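Local structure of putative invasin (Yersinia pseudotuberculosis IP 31758, 5N40) at residues 31-36 / 66-71; 46-51 / 83-88. The protein probably acts as an invasin-type adhesin of the bacterial surface, with Ig-like domains carrying a terminal C-type lectin-like domain in cell adhesion. The protein carries 1 engineered substitution. One frame throughout, in Å; residues are numbered along the deposited sequence.

Contact 1 of 2, residues 31-36 / 66-71; sequences VTLTLR and GLYTAT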
loop_
_atom_site.group_PDB
_atom_site.type_symbol
_atom_site.label_atom_id
_atom_site.label_comp_id
_atom_site.label_asym_id
_atom_site.label_seq_id
_atom_site.Cartn_x
_atom_site.Cartn_y
_atom_site.Cartn_z
ATOM N N VAL A 31 -0.231 -33.093 -26.642
ATOM C CA VAL A 31 1.156 -33.276 -27.042
ATOM C C VAL A 31 1.218 -34.513 -27.921
ATOM O O VAL A 31 0.734 -35.581 -27.530
ATOM C CB VAL A 31 2.075 -33.420 -25.818
ATOM C CG1 VAL A 31 3.523 -33.581 -26.243
ATOM C CG2 VAL A 31 1.908 -32.229 -24.889
ATOM N N THR A 32 1.785 -34.366 -29.118
ATOM C CA THR A 32 1.847 -35.444 -30.096
ATOM C C THR A 32 3.298 -35.699 -30.471
ATOM O O THR A 32 3.987 -34.799 -30.962
ATOM C CB THR A 32 1.027 -35.111 -31.344
ATOM O OG1 THR A 32 -0.351 -34.963 -30.983
ATOM C CG2 THR A 32 1.143 -36.224 -32.394
ATOM N N LEU A 33 3.753 -36.918 -30.222
ATOM C CA LEU A 33 5.005 -37.411 -30.769
ATOM C C LEU A 33 4.715 -38.171 -32.050
ATOM O O LEU A 33 3.872 -39.070 -32.061
ATOM C CB LEU A 33 5.712 -38.335 -29.777
ATOM C CG LEU A 33 6.929 -39.089 -30.310
ATOM C CD1 LEU A 33 8.108 -38.145 -30.541
ATOM C CD2 LEU A 33 7.311 -40.224 -29.363
ATOM N N THR A 34 5.430 -37.821 -33.113
ATOM C CA THR A 34 5.453 -38.597 -34.352
ATOM C C THR A 34 6.813 -39.283 -34.381
ATOM O O THR A 34 7.831 -38.642 -34.643
ATOM C CB THR A 34 5.224 -37.703 -35.561
ATOM O OG1 THR A 34 3.971 -37.023 -35.398
ATOM C CG2 THR A 34 5.207 -38.530 -36.868
ATOM N N LEU A 35 6.827 -40.578 -34.068
ATOM C CA LEU A 35 8.065 -41.323 -33.876
ATOM C C LEU A 35 8.461 -41.991 -35.186
ATOM O O LEU A 35 7.706 -42.805 -35.731
ATOM C CB LEU A 35 7.898 -42.352 -32.759
ATOM C CG LEU A 35 9.172 -43.067 -32.302
ATOM C CD1 LEU A 35 10.202 -42.082 -31.773
ATOM C CD2 LEU A 35 8.851 -44.114 -31.244
ATOM N N ARG A 36 9.638 -41.643 -35.694
ATOM C CA ARG A 36 10.074 -42.070 -37.017
ATOM C C ARG A 36 11.508 -42.566 -36.947
ATOM O O ARG A 36 12.303 -42.095 -36.126
ATOM C CB ARG A 36 9.967 -40.925 -38.032
ATOM C CG ARG A 36 8.540 -40.432 -38.261
ATOM C CD ARG A 36 7.737 -41.458 -39.067
ATOM N NE ARG A 36 6.354 -41.056 -39.341
ATOM C CZ ARG A 36 5.313 -41.327 -38.556
ATOM N NH1 ARG A 36 5.472 -41.985 -37.410
ATOM N NH2 ARG A 36 4.099 -40.923 -38.909
ATOM N N GLY A 66 2.410 -44.622 -35.729
ATOM C CA GLY A 66 3.484 -44.240 -34.823
ATOM C C GLY A 66 3.302 -42.879 -34.188
ATOM O O GLY A 66 4.289 -42.165 -33.956
ATOM N N LEU A 67 2.065 -42.494 -33.909
ATOM C CA LEU A 67 1.772 -41.271 -33.180
ATOM C C LEU A 67 1.463 -41.616 -31.732
ATOM O O LEU A 67 0.759 -42.589 -31.451
ATOM C CB LEU A 67 0.587 -40.529 -33.804
ATOM C CG LEU A 67 0.904 -39.451 -34.845
ATOM C CD1 LEU A 67 1.824 -39.967 -35.945
ATOM C CD2 LEU A 67 -0.393 -38.938 -35.443
ATOM N N TYR A 68 1.997 -40.815 -30.815
ATOM C CA TYR A 68 1.798 -41.022 -29.387
ATOM C C TYR A 68 1.376 -39.699 -28.770
ATOM O O TYR A 68 2.055 -38.686 -28.960
ATOM C CB TYR A 68 3.073 -41.543 -28.716
ATOM C CG TYR A 68 3.617 -42.814 -29.326
ATOM C CD1 TYR A 68 4.303 -42.788 -30.537
ATOM C CD2 TYR A 68 3.453 -44.039 -28.691
ATOM C CE1 TYR A 68 4.803 -43.949 -31.106
ATOM C CE2 TYR A 68 3.957 -45.205 -29.250
ATOM C CZ TYR A 68 4.636 -45.150 -30.453
ATOM O OH TYR A 68 5.142 -46.308 -31.015
ATOM N N THR A 69 0.271 -39.710 -28.025
ATOM C CA THR A 69 -0.316 -38.473 -27.524
ATOM C C THR A 69 -0.568 -38.538 -26.024
ATOM O O THR A 69 -0.727 -39.611 -25.438
ATOM C CB THR A 69 -1.630 -38.154 -28.241
ATOM O OG1 THR A 69 -2.565 -39.222 -28.040
ATOM C CG2 THR A 69 -1.377 -37.982 -29.728
ATOM N N ALA A 70 -0.602 -37.353 -25.417
ATOM C CA ALA A 70 -1.025 -37.183 -24.033
ATOM C C ALA A 70 -1.611 -35.788 -23.888
ATOM O O ALA A 70 -1.331 -34.890 -24.687
ATOM C CB ALA A 70 0.127 -37.387 -23.045
ATOM N N THR A 71 -2.446 -35.617 -22.870
ATOM C CA THR A 71 -3.046 -34.323 -22.574
ATOM C C THR A 71 -2.265 -33.663 -21.443
ATOM O O THR A 71 -2.098 -34.254 -20.372
ATOM C CB THR A 71 -4.519 -34.471 -22.196
ATOM O OG1 THR A 71 -5.249 -34.992 -23.315
ATOM C CG2 THR A 71 -5.120 -33.125 -21.784
#
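Strands 31-34 and 67-71 pair antiparallel as inner neighbours in one layer of the N-terminal Ig-like domain, flanked by strands 13-22 and 56-63, with Val31 facing Ala70 and Leu33 facing Tyr68 as hydrogen-bonded pairs. Leu33 N donates to Tyr68 O at 2.8 Å, and Leu33 O accepts Tyr68 N in return. Past the last bridge, Leu35 N reaches Gly66 O at 3.0 Å in a nearly straight bond (N-H...O 172°). Two faces of side chains result. On the buried face Leu33 and Tyr68 lie side by side, CD2 of Leu33 meeting ring atom CD1 of Tyr68 at 4.1 Å. Farther along the same ring, Leu35 CB packs against Tyr68 CE1 at 3.9 Å. The phenol oxygen of Tyr68 leaves the two strands and hydrogen-bonds to Val43 O. On the other face Thr32 and Thr69 stand side by side. Their hydroxyls do not pair: OG1 of Thr32 touches the methyl CG2 of Thr69 at 3.4 Å, while Thr69 OG1, set between its backbone N and carbonyl carbon (chi1 60°), bonds to Gln63 of strand 56-63. Leu67 lays CD1 against CG2 of Thr34 at 3.8 Å. The same threonine methyl sits over the centre of the Arg36 guanidinium; the arginine chain is bent at chi2 (-72°), which turns CD out of an extended course. Arg36 NH1 donates to Leu35 O at 2.9 Å, approaching from above the carbonyl plane, and also bonds to Ser65 O. Two main-chain carbonyls thus hold one nitrogen, just past the last bridge. The chemistry is that of a two-sided sheet: an apolar face turned into the domain, and a mixed one where threonine methyls, leucine and an arginine plane share the partly exposed surface.

Contact 2 of 2, residues 46-51 / 83-88; sequences QTVAFT and LSVNVD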
loop_
_atom_site.group_PDB
_atom_site.type_symbol
_atom_site.label_atom_id
_atom_site.label_comp_id
_atom_site.label_asym_id
_atom_site.label_seq_id
_atom_site.Cartn_x
_atom_site.Cartn_y
_atom_site.Cartn_z
ATOM N N GLN A 46 5.789 -48.660 -29.127
ATOM C CA GLN A 46 6.842 -48.231 -28.219
ATOM C C GLN A 46 6.287 -47.741 -26.883
ATOM O O GLN A 46 5.105 -47.417 -26.743
ATOM C CB GLN A 46 7.678 -47.131 -28.866
ATOM C CG GLN A 46 8.318 -47.563 -30.169
ATOM C CD GLN A 46 9.179 -48.799 -29.999
ATOM O OE1 GLN A 46 10.231 -48.752 -29.360
ATOM N NE2 GLN A 46 8.726 -49.918 -30.556
ATOM N N THR A 47 7.183 -47.688 -25.892
ATOM C CA THR A 47 6.871 -47.214 -24.544
ATOM C C THR A 47 7.380 -45.782 -24.444
ATOM O O THR A 47 8.574 -45.546 -24.239
ATOM C CB THR A 47 7.503 -48.124 -23.500
ATOM O OG1 THR A 47 6.958 -49.441 -23.656
ATOM C CG2 THR A 47 7.223 -47.607 -22.075
ATOM N N VAL A 48 6.462 -44.832 -24.597
ATOM C CA VAL A 48 6.776 -43.413 -24.713
ATOM C C VAL A 48 6.296 -42.691 -23.461
ATOM O O VAL A 48 5.205 -42.969 -22.946
ATOM C CB VAL A 48 6.117 -42.831 -25.982
ATOM C CG1 VAL A 48 6.312 -41.317 -26.080
ATOM C CG2 VAL A 48 6.677 -43.519 -27.214
ATOM N N ALA A 49 7.123 -41.772 -22.963
ATOM C CA ALA A 49 6.770 -40.927 -21.832
ATOM C C ALA A 49 7.126 -39.487 -22.160
ATOM O O ALA A 49 8.120 -39.224 -22.844
ATOM C CB ALA A 49 7.488 -41.365 -20.551
ATOM N N PHE A 50 6.301 -38.558 -21.680
ATOM C CA PHE A 50 6.541 -37.130 -21.823
ATOM C C PHE A 50 6.810 -36.511 -20.458
ATOM O O PHE A 50 6.332 -36.995 -19.430
ATOM C CB PHE A 50 5.340 -36.412 -22.454
ATOM C CG PHE A 50 4.963 -36.907 -23.834
ATOM C CD1 PHE A 50 5.914 -37.379 -24.722
ATOM C CD2 PHE A 50 3.636 -36.886 -24.242
ATOM C CE1 PHE A 50 5.542 -37.827 -25.986
ATOM C CE2 PHE A 50 3.262 -37.336 -25.490
ATOM C CZ PHE A 50 4.212 -37.806 -26.364
ATOM N N THR A 51 7.582 -35.428 -20.456
ATOM C CA THR A 51 7.724 -34.592 -19.273
ATOM C C THR A 51 7.441 -33.147 -19.659
ATOM O O THR A 51 7.585 -32.755 -20.819
ATOM C CB THR A 51 9.118 -34.706 -18.642
ATOM O OG1 THR A 51 10.091 -34.084 -19.490
ATOM C CG2 THR A 51 9.486 -36.167 -18.431
ATOM N N LEU A 83 8.776 -29.283 -23.069
ATOM C CA LEU A 83 8.337 -30.668 -23.156
ATOM C C LEU A 83 9.492 -31.535 -23.629
ATOM O O LEU A 83 10.181 -31.178 -24.588
ATOM C CB LEU A 83 7.163 -30.797 -24.126
ATOM C CG LEU A 83 5.946 -29.920 -23.827
ATOM C CD1 LEU A 83 5.013 -29.870 -25.031
ATOM C CD2 LEU A 83 5.221 -30.451 -22.625
ATOM N N SER A 84 9.689 -32.675 -22.970
ATOM C CA SER A 84 10.688 -33.650 -23.390
ATOM C C SER A 84 10.038 -35.018 -23.536
ATOM O O SER A 84 8.927 -35.261 -23.054
ATOM C CB SER A 84 11.857 -33.738 -22.403
ATOM O OG SER A 84 11.454 -34.352 -21.196
ATOM N N VAL A 85 10.742 -35.915 -24.220
ATOM C CA VAL A 85 10.218 -37.237 -24.532
ATOM C C VAL A 85 11.317 -38.269 -24.316
ATOM O O VAL A 85 12.486 -38.023 -24.632
ATOM C CB VAL A 85 9.681 -37.290 -25.982
ATOM C CG1 VAL A 85 10.721 -36.781 -26.957
ATOM C CG2 VAL A 85 9.237 -38.697 -26.348
ATOM N N ASN A 86 10.942 -39.422 -23.767
ATOM C CA ASN A 86 11.861 -40.545 -23.678
ATOM C C ASN A 86 11.131 -41.818 -24.089
ATOM O O ASN A 86 9.900 -41.907 -24.021
ATOM C CB ASN A 86 12.490 -40.683 -22.268
ATOM C CG ASN A 86 11.470 -40.849 -21.166
ATOM O OD1 ASN A 86 10.898 -41.923 -20.990
ATOM N ND2 ASN A 86 11.263 -39.789 -20.384
ATOM N N VAL A 87 11.912 -42.791 -24.544
ATOM C CA VAL A 87 11.416 -44.068 -25.042
ATOM C C VAL A 87 12.173 -45.151 -24.294
ATOM O O VAL A 87 13.408 -45.157 -24.300
ATOM C CB VAL A 87 11.629 -44.214 -26.558
ATOM C CG1 VAL A 87 11.097 -45.552 -27.054
ATOM C CG2 VAL A 87 10.986 -43.052 -27.310
ATOM N N ASP A 88 11.444 -46.051 -23.636
ATOM C CA ASP A 88 12.070 -47.063 -22.785
ATOM C C ASP A 88 12.983 -46.409 -21.749
ATOM O O ASP A 88 14.025 -46.950 -21.392
ATOM C CB ASP A 88 12.866 -48.082 -23.608
ATOM C CG ASP A 88 12.001 -48.904 -24.539
ATOM O OD1 ASP A 88 10.868 -49.262 -24.153
ATOM O OD2 ASP A 88 12.478 -49.200 -25.653
HETATM O O HOH W 1 9.685 -48.638 -26.630
HETATM O O HOH W 2 8.952 -51.027 -23.401
HETATM O O HOH W 3 9.735 -44.141 -21.854
#
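The Phe50 ring meets Val85 at its edge: CG2 of Val85 lies in the ring plane, 3.8 Å from Phe50 CE1. The two side chains run side by side into the domain, and Val31, Leu33 and Val60 also pack on the phenylalanine. Val85 CG2 is anti to its backbone N, and besides the ring it touches Val48 CG1 at 3.9 Å, so one methyl bridges both neighbours. The other flat groups are polar. Asn86 folds its carboxamide back over the strand pair, with CG between backbone N and carbonyl carbon (chi1 58°). Asn86 OD1 lies 3.5 Å from Ala49 CB. A water at 2.6 Å from Asn86 OD1 also lies within bonding distance of Thr47 O. At the end of the ladder the side chains of Thr47 and Asp88 cross at about a right angle, with Thr47 CB 3.6 Å from Asp88 OD1. A second water links the same OD1 to Thr47 OG1. A third accepts from Thr47 N and donates to Gln46 OE1 at 2.8 Å, with a weak bond to Asp88 OD1, while Gln46 NE2 holds Thr44 O. Water thus joins side chains and main chain just beyond the last bridge. The backbones are zipped by five hydrogen bonds: Ala49 with Asn86 and Thr51 with Ser84 bond in both directions, and Asp88 N reaches Thr47 O at 3.0 Å. Strand 48-51 is the outer strand, with strand 90-102 on the far side of 83-87. Val48, Phe50, Val85 and Val87 face the core and Ala49, Thr51, Ser84 and Asn86 face outward, as in a beta-sandwich with an apolar core; this is an antiparallel pairing of non-consecutive strands at the edge of the sheet.

In the fold
Contacts 1 and 2 lie about 9 Å apart between centres, at the end of the chain remote from the lectin-like domain. Their segments alternate in sequence: 31-36, 46-51, 66-71, 83-88. Strands 28-34 and 67-73 belong to one layer of the domain, strands 48-52 and 79-87 to the other. Both pairs reach one seven-strand mixed sheet, joined through strands 90-102 and 13-22, which folds over so that its two ends face each other. Between them Leu33 CD2 packs on Val48 CG1 at 3.6 Å, and Tyr68 OH probably hydrogen-bonds to Gln46 N. The alternation means that each layer is built from strands distant in sequence, as in Ig-like sandwiches.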